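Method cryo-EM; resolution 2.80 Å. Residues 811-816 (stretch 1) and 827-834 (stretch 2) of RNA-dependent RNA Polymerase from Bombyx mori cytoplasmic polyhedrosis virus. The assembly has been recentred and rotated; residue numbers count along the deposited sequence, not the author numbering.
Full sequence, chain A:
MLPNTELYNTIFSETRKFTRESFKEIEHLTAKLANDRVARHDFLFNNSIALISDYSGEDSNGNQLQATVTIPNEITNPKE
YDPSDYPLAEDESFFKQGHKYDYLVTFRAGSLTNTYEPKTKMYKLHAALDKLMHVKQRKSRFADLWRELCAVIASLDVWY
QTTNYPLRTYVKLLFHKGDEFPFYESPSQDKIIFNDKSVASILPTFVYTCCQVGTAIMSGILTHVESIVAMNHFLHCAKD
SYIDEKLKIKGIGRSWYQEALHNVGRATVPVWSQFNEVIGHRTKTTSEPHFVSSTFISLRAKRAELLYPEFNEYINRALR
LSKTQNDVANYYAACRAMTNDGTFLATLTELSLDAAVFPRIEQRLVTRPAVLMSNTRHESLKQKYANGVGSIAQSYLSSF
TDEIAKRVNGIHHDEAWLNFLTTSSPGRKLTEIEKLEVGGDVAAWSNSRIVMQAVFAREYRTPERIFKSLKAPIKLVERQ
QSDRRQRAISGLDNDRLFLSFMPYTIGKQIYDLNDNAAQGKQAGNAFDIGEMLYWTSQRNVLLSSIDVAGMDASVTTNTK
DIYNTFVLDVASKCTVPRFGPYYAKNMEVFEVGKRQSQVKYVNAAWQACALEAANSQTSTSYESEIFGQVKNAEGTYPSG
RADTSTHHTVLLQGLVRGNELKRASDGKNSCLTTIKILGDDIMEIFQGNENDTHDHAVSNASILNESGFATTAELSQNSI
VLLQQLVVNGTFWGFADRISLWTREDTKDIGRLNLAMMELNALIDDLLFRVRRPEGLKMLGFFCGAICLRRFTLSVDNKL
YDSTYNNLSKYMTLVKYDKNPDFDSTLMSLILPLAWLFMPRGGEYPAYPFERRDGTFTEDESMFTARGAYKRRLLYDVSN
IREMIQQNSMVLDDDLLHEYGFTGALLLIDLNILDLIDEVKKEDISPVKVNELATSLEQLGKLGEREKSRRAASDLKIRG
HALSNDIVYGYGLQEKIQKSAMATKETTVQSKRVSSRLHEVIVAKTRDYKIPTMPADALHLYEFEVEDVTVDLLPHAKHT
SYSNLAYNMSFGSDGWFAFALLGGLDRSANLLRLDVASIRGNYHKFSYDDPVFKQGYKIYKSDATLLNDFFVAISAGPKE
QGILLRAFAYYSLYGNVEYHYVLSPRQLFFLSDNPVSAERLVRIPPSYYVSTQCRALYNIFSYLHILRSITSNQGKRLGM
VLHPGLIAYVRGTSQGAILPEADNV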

# COMPACT_ATOMS: atom_id res chain seq x y z
N TYR A 811 -41.62 -15.55 -22.12
CA TYR A 811 -40.74 -16.28 -21.23
C TYR A 811 -40.42 -15.54 -19.94
O TYR A 811 -39.96 -16.16 -18.99
N MET A 812 -40.66 -14.23 -19.90
CA MET A 812 -40.33 -13.41 -18.74
C MET A 812 -41.52 -12.52 -18.39
O MET A 812 -42.53 -12.50 -19.09
N THR A 813 -41.38 -11.79 -17.29
CA THR A 813 -42.34 -10.77 -16.89
C THR A 813 -41.67 -9.41 -16.99
O THR A 813 -40.59 -9.20 -16.43
N LEU A 814 -42.31 -8.49 -17.72
CA LEU A 814 -41.70 -7.22 -18.07
C LEU A 814 -42.65 -6.09 -17.69
O LEU A 814 -43.86 -6.21 -17.86
N VAL A 815 -42.09 -5.00 -17.17
CA VAL A 815 -42.85 -3.84 -16.75
C VAL A 815 -42.65 -2.74 -17.79
O VAL A 815 -41.52 -2.29 -18.01
N LYS A 816 -43.74 -2.31 -18.41
CA LYS A 816 -43.69 -1.39 -19.53
C LYS A 816 -44.19 -0.01 -19.13
O LYS A 816 -44.93 0.15 -18.15
N LEU A 827 -37.17 3.61 -21.85
CA LEU A 827 -36.54 2.44 -21.26
C LEU A 827 -37.59 1.48 -20.72
O LEU A 827 -38.62 1.89 -20.17
N MET A 828 -37.32 0.19 -20.89
CA MET A 828 -38.23 -0.88 -20.52
C MET A 828 -37.67 -1.61 -19.30
O MET A 828 -36.48 -1.93 -19.25
N SER A 829 -38.54 -1.87 -18.33
CA SER A 829 -38.16 -2.54 -17.10
C SER A 829 -38.45 -4.03 -17.24
O SER A 829 -39.60 -4.43 -17.40
N LEU A 830 -37.40 -4.85 -17.18
CA LEU A 830 -37.57 -6.30 -17.12
C LEU A 830 -36.94 -6.83 -15.85
O LEU A 830 -35.87 -6.38 -15.43
N ILE A 831 -37.61 -7.79 -15.23
CA ILE A 831 -37.12 -8.45 -14.04
C ILE A 831 -36.82 -9.90 -14.38
O ILE A 831 -37.62 -10.58 -15.05
N LEU A 832 -35.65 -10.36 -13.99
CA LEU A 832 -35.21 -11.70 -14.33
C LEU A 832 -35.90 -12.73 -13.45
O LEU A 832 -36.28 -12.43 -12.32
N PRO A 833 -36.13 -13.94 -13.97
CA PRO A 833 -36.75 -14.98 -13.14
C PRO A 833 -35.79 -15.51 -12.10
O PRO A 833 -34.58 -15.30 -12.16
N LEU A 834 -36.35 -16.21 -11.11
CA LEU A 834 -35.52 -16.76 -10.04
C LEU A 834 -34.68 -17.94 -10.50
O LEU A 834 -33.75 -18.32 -9.80

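What forms the apolar centre of the contact? It is built around L814, which sits across from L830 in a non-hydrogen-bonded antiparallel pair, the CA of L814 only 4.3 Å from the CA of L830. Because paired residues in a sheet send their side chains to the same face, the two leucines lie side by side: CG of L814 rests 3.8 Å from CB of L830. L814 takes chi1 m and chi2 p, and its CD2 reaches 3.6 Å from SD of M828. M828, with chi1 t, chi2 t and chi3 m, is extended through its first two torsions, which carries its sulfur to the leucine although its CA-to-CB bond points sideways to the other stretch.

How does the apolar layer continue beyond the leucine pair? M812 takes it up, its CA-to-CB bond directed toward the second stretch. With chi1 m, chi2 t and chi3 m, it brings CE to 3.9 Å from CD1 of L830, whose own rotamer is p, t. Farther back along the same side chain, CG of M812 lies 4.4 Å from CD of P833, a looser touch with a ring in the C-gamma endo pucker. L830 therefore meets both L814 and M812, while the CA-to-CB bond of L832 points away and the residue adds no contact.

What lies on the other face of the sheet? Here the side chains are T813, V815, S829 and I831. I831 has chi1 p and chi2 t; its CG1 comes 3.3 Å from OG1 of T813, a close approach of carbon to a hydroxyl oxygen rather than a polar bond. T813 itself is in rotamer p. Next along the strands, V815 and S829, both with chi1 t, stand abreast, CB of V815 lying 3.8 Å from CB of S829. The serine hydroxyl makes no hydrogen bond to the first stretch; the two side chains are neighbours because their backbones are paired.

Where, then, is the polar edge of the contact? It lies in the backbone of V815 and S829, which form a hydrogen-bonded antiparallel pair. N of V815 donates to O of S829 at 2.6 Å, and N of S829 donates back to O of V815 at 3.0 Å, with the second bond more bent at 140° against 154°. The two acceptors, O of V815 and O of S829, are themselves only 2.9 Å apart and do not bond. Beyond them K816 leads its amine end away, and no side chain hydrogen bond or salt bridge joins the two stretches.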

# COMPACT_ATOMS: atom_id res chain seq x y z
CB TYR A 811 -39.42 -16.62 -21.95
CG TYR A 811 -39.60 -17.53 -23.14
CD1 TYR A 811 -39.76 -18.90 -22.97
CD2 TYR A 811 -39.62 -17.02 -24.43
CE1 TYR A 811 -39.93 -19.74 -24.05
CE2 TYR A 811 -39.79 -17.85 -25.52
CZ TYR A 811 -39.94 -19.20 -25.32
OH TYR A 811 -40.11 -20.03 -26.41
CB MET A 812 -39.10 -12.55 -19.00
CG MET A 812 -37.81 -13.31 -19.21
SD MET A 812 -36.42 -12.20 -19.43
CE MET A 812 -36.75 -11.58 -21.07
CB THR A 813 -42.84 -11.01 -15.46
OG1 THR A 813 -41.76 -10.83 -14.54
CG2 THR A 813 -43.37 -12.43 -15.32
CB LEU A 814 -41.37 -7.14 -19.57
CG LEU A 814 -40.22 -7.97 -20.16
CD1 LEU A 814 -40.60 -9.43 -20.41
CD2 LEU A 814 -39.70 -7.36 -21.44
CB VAL A 815 -42.44 -3.36 -15.35
CG1 VAL A 815 -43.19 -2.10 -14.98
CG2 VAL A 815 -42.68 -4.45 -14.33
CB LYS A 816 -44.50 -1.93 -20.71
CG LYS A 816 -46.00 -1.97 -20.49
CD LYS A 816 -46.67 -2.70 -21.63
CE LYS A 816 -46.56 -1.92 -22.93
NZ LYS A 816 -47.26 -2.58 -24.06
CB LEU A 827 -35.55 2.86 -20.16
CG LEU A 827 -35.95 3.69 -18.94
CD1 LEU A 827 -36.33 2.82 -17.75
CD2 LEU A 827 -34.82 4.63 -18.57
CB MET A 828 -38.41 -1.85 -21.68
CG MET A 828 -39.49 -2.89 -21.49
SD MET A 828 -39.53 -4.04 -22.88
CE MET A 828 -40.27 -3.05 -24.17
CB SER A 829 -38.91 -1.95 -15.91
OG SER A 829 -38.58 -2.63 -14.71
CB LEU A 830 -36.98 -7.03 -18.35
CG LEU A 830 -35.48 -7.13 -18.64
CD1 LEU A 830 -35.21 -8.37 -19.45
CD2 LEU A 830 -35.03 -5.93 -19.44
CB ILE A 831 -38.11 -8.31 -12.87
CG1 ILE A 831 -39.51 -8.78 -13.25
CG2 ILE A 831 -38.19 -6.86 -12.43
CD1 ILE A 831 -40.44 -8.84 -12.11
CB LEU A 832 -33.69 -11.78 -14.21
CG LEU A 832 -32.95 -11.25 -12.98
CD1 LEU A 832 -32.83 -12.26 -11.85
CD2 LEU A 832 -31.58 -10.75 -13.40
CB PRO A 833 -37.11 -16.07 -14.16
CG PRO A 833 -36.14 -15.88 -15.26
CD PRO A 833 -35.91 -14.40 -15.35
CB LEU A 834 -36.37 -17.20 -8.85
CG LEU A 834 -37.03 -16.13 -8.00
CD1 LEU A 834 -37.75 -16.80 -6.86
CD2 LEU A 834 -35.99 -15.18 -7.48